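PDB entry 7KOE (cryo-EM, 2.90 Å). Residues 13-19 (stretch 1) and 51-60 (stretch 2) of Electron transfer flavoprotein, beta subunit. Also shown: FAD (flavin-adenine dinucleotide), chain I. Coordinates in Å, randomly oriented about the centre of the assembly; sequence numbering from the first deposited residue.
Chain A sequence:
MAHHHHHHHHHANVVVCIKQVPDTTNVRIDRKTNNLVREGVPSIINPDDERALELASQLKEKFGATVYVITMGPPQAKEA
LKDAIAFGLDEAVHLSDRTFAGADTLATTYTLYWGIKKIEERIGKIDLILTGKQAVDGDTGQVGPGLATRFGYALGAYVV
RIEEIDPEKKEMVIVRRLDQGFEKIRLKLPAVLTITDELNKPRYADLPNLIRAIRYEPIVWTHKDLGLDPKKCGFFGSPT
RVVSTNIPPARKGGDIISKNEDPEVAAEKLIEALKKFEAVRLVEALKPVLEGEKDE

Stretch 1 (13-19) NVVVCIK
Stretch 2 (51-60) RALELASQLK

Stretch 1 is a β-strand through Cys17, followed by loop at Ile18 and Lys19. Strand phi/psi values are -105/139 at Val14, -127/125 at Val15, -110/107 at Val16 and -80/111 at Cys17. Stretch 2 is helical, with phi/psi near -72/-35 over most of its length, and it belongs to a longer helix. The helix runs nearly antiparallel to the strand, at 165° between N-to-C directions, with a closest axial approach of 8.9 Å. The register is set by Val14 CA to Ala56 CA at 7.1 Å and Val16 CA to Leu53 CA at 6.7 Å.

No hydrogen bond links the stretches; the contact is apolar. Strand alternation turns Val14 and Val16 toward the helix and Val15 and Cys17 away. Ile18 continues the pattern in the loop. Val14 and Val16 are both t; Ile18 is p, then t.

Val16 is central. Val16 CG2 meets Ala56 CB at 3.7 Å. Val16 CG1 lies 3.9 Å from Ala52 CB and 3.8 Å from Leu53 CD2. The alanines, four residues apart, both point CA-to-CB toward the strand and meet Val16. Val14 CG1 is 4.4 Å from Ala56 CB, and Val14 CG2 is 4.1 Å from Leu59 CD2. Leu59 has chi1 at -102°, between wells, and chi2 p. Leu53 (m, t) starts sideways, but its end comes nearer stretch 1; Leu53 CD2 also meets Ile18 CG2 at 3.8 Å. The two stretches bury 270 Å², both sides summed.

Within the helix, i to i+4 backbone bonds include Ala56 N to Ala52 O, 3.1 Å, and Ser57 N to Leu53 O, 2.9 Å. Ser57 (p) donates from Ser57 OG to Glu54 O at 2.7 Å.

FAD adjoins the loop: Ile18 O is 3.3 Å from FAD C2A, and Lys19 CD is 3.4 Å from FAD N7A. Lys19 is extended, all t.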

# COMPACT_ATOMS: atom_id res chain seq x y z
N ASN A 13 17.29 57.58 5.68
CA ASN A 13 16.33 56.50 5.88
C ASN A 13 16.69 55.38 4.91
O ASN A 13 16.55 55.54 3.70
CB ASN A 13 14.90 56.98 5.64
CG ASN A 13 14.49 58.06 6.61
OD1 ASN A 13 14.85 58.02 7.78
ND2 ASN A 13 13.73 59.03 6.12
N VAL A 14 17.15 54.27 5.45
CA VAL A 14 17.52 53.11 4.65
C VAL A 14 16.43 52.06 4.83
O VAL A 14 15.90 51.87 5.93
CB VAL A 14 18.90 52.57 5.07
CG1 VAL A 14 19.39 51.53 4.09
CG2 VAL A 14 19.88 53.70 5.18
N VAL A 15 16.08 51.39 3.74
CA VAL A 15 15.16 50.26 3.77
C VAL A 15 15.84 49.10 3.06
O VAL A 15 16.28 49.25 1.91
CB VAL A 15 13.81 50.61 3.10
CG1 VAL A 15 13.05 49.35 2.74
CG2 VAL A 15 12.99 51.45 4.03
N VAL A 16 15.95 47.97 3.73
CA VAL A 16 16.63 46.81 3.18
C VAL A 16 15.59 45.75 2.89
O VAL A 16 15.05 45.13 3.81
CB VAL A 16 17.71 46.28 4.13
CG1 VAL A 16 18.54 45.23 3.43
CG2 VAL A 16 18.57 47.40 4.60
N CYS A 17 15.28 45.53 1.62
CA CYS A 17 14.38 44.46 1.24
C CYS A 17 15.17 43.15 1.24
O CYS A 17 16.05 42.96 0.40
CB CYS A 17 13.76 44.73 -0.12
SG CYS A 17 13.17 46.41 -0.34
N ILE A 18 14.87 42.27 2.19
CA ILE A 18 15.51 40.96 2.26
C ILE A 18 14.47 39.90 1.97
O ILE A 18 13.26 40.10 2.11
CB ILE A 18 16.19 40.70 3.62
CG1 ILE A 18 15.16 40.45 4.72
CG2 ILE A 18 17.08 41.85 4.00
CD1 ILE A 18 15.74 39.89 5.98
N LYS A 19 14.95 38.74 1.53
CA LYS A 19 14.07 37.63 1.18
C LYS A 19 14.52 36.38 1.90
O LYS A 19 15.71 36.05 1.91
CB LYS A 19 14.08 37.39 -0.33
CG LYS A 19 12.98 36.47 -0.80
CD LYS A 19 13.29 35.88 -2.14
CE LYS A 19 12.29 34.83 -2.54
NZ LYS A 19 12.79 34.04 -3.69
N ARG A 51 24.95 40.82 2.85
CA ARG A 51 25.86 41.92 2.54
C ARG A 51 25.13 43.25 2.51
O ARG A 51 25.72 44.29 2.80
CB ARG A 51 26.56 41.66 1.21
CG ARG A 51 26.91 40.22 0.96
CD ARG A 51 27.98 39.75 1.91
NE ARG A 51 28.72 38.60 1.42
CZ ARG A 51 28.33 37.34 1.54
NH1 ARG A 51 27.19 37.05 2.15
NH2 ARG A 51 29.08 36.36 1.06
N ALA A 52 23.84 43.23 2.15
CA ALA A 52 23.05 44.45 2.17
C ALA A 52 22.72 44.86 3.60
O ALA A 52 22.68 46.05 3.91
CB ALA A 52 21.76 44.25 1.37
N LEU A 53 22.49 43.89 4.48
CA LEU A 53 22.22 44.20 5.88
C LEU A 53 23.47 44.66 6.60
O LEU A 53 23.39 45.50 7.51
CB LEU A 53 21.64 42.98 6.59
CG LEU A 53 20.24 42.55 6.17
CD1 LEU A 53 19.97 41.15 6.66
CD2 LEU A 53 19.23 43.50 6.70
N GLU A 54 24.64 44.12 6.24
CA GLU A 54 25.87 44.54 6.88
C GLU A 54 26.27 45.94 6.43
O GLU A 54 26.79 46.72 7.23
CB GLU A 54 26.97 43.51 6.59
CG GLU A 54 28.41 43.99 6.72
CD GLU A 54 28.79 44.38 8.13
OE1 GLU A 54 28.20 43.84 9.09
OE2 GLU A 54 29.69 45.23 8.29
N LEU A 55 26.01 46.27 5.16
CA LEU A 55 26.22 47.64 4.70
C LEU A 55 25.28 48.61 5.39
O LEU A 55 25.66 49.74 5.71
CB LEU A 55 26.04 47.71 3.18
CG LEU A 55 26.08 49.09 2.54
CD1 LEU A 55 27.48 49.67 2.61
CD2 LEU A 55 25.60 49.03 1.11
N ALA A 56 24.04 48.17 5.64
CA ALA A 56 23.08 49.02 6.33
C ALA A 56 23.46 49.23 7.79
O ALA A 56 23.22 50.30 8.35
CB ALA A 56 21.70 48.39 6.23
N SER A 57 24.05 48.21 8.42
CA SER A 57 24.53 48.38 9.78
C SER A 57 25.79 49.24 9.81
O SER A 57 26.05 49.91 10.81
CB SER A 57 24.80 47.03 10.42
OG SER A 57 25.83 46.35 9.74
N GLN A 58 26.58 49.22 8.73
CA GLN A 58 27.69 50.15 8.62
C GLN A 58 27.20 51.57 8.40
O GLN A 58 27.79 52.52 8.93
CB GLN A 58 28.61 49.74 7.48
CG GLN A 58 29.49 48.55 7.79
CD GLN A 58 30.11 47.97 6.54
OE1 GLN A 58 29.89 48.47 5.44
NE2 GLN A 58 30.88 46.91 6.71
N LEU A 59 26.12 51.74 7.64
CA LEU A 59 25.51 53.04 7.44
C LEU A 59 24.80 53.56 8.68
O LEU A 59 24.53 54.76 8.76
CB LEU A 59 24.50 52.97 6.29
CG LEU A 59 24.91 53.51 4.93
CD1 LEU A 59 26.12 52.77 4.39
CD2 LEU A 59 23.74 53.36 3.99
N LYS A 60 24.50 52.69 9.64
CA LYS A 60 23.84 53.08 10.87
C LYS A 60 24.83 53.52 11.94
O LYS A 60 24.51 54.39 12.75
CB LYS A 60 22.99 51.93 11.39
CG LYS A 60 21.96 52.34 12.41
CD LYS A 60 20.95 51.25 12.63
CE LYS A 60 20.09 51.58 13.82
NZ LYS A 60 20.90 51.71 15.06
PA FAD I . 15.28 38.62 -6.76
O1A FAD I . 16.43 38.20 -7.62
O2A FAD I . 14.30 39.60 -7.30
O5B FAD I . 15.83 39.16 -5.36
C5B FAD I . 16.58 40.39 -5.37
C4B FAD I . 16.45 41.07 -4.03
O4B FAD I . 15.12 41.65 -3.92
C3B FAD I . 16.57 40.17 -2.80
O3B FAD I . 17.92 39.96 -2.43
C2B FAD I . 15.84 41.03 -1.76
O2B FAD I . 16.64 42.08 -1.27
C1B FAD I . 14.67 41.56 -2.58
N9A FAD I . 13.52 40.68 -2.54
C8A FAD I . 13.28 39.58 -3.32
N7A FAD I . 12.15 38.99 -3.03
C5A FAD I . 11.63 39.74 -1.98
C6A FAD I . 10.45 39.63 -1.23
N6A FAD I . 9.54 38.67 -1.40
N1A FAD I . 10.24 40.55 -0.26
C2A FAD I . 11.16 41.51 -0.08
N3A FAD I . 12.29 41.72 -0.73
C4A FAD I . 12.47 40.78 -1.68
N1 FAD I . 9.32 35.56 -10.82
C2 FAD I . 9.55 36.30 -11.93
O2 FAD I . 9.25 37.49 -11.96
N3 FAD I . 10.12 35.77 -13.04
C4 FAD I . 10.49 34.45 -13.10
O4 FAD I . 11.00 34.02 -14.12
C4X FAD I . 10.27 33.65 -11.97
N5 FAD I . 10.62 32.39 -12.02
C5X FAD I . 10.39 31.63 -10.91
C6 FAD I . 10.76 30.27 -10.94
C7 FAD I . 10.55 29.45 -9.86
C7M FAD I . 10.96 28.00 -9.93
C8 FAD I . 9.96 29.97 -8.69
C8M FAD I . 9.73 29.09 -7.49
C9 FAD I . 9.60 31.30 -8.64
C9A FAD I . 9.80 32.15 -9.74
N10 FAD I . 9.45 33.50 -9.73
C10 FAD I . 9.66 34.29 -10.84
C1' FAD I . 8.83 34.08 -8.52
C2' FAD I . 9.65 35.22 -7.95
O2' FAD I . 10.78 34.70 -7.26
C3' FAD I . 8.83 36.07 -6.99
O3' FAD I . 7.98 36.92 -7.74
C4' FAD I . 9.68 36.90 -6.03
O4' FAD I . 8.93 38.01 -5.53
C5' FAD I . 10.94 37.42 -6.68
O5' FAD I . 12.09 36.72 -6.13
P FAD I . 13.36 36.46 -7.07
O1P FAD I . 13.70 35.01 -7.04
O2P FAD I . 13.08 37.10 -8.39
O3P FAD I . 14.49 37.30 -6.32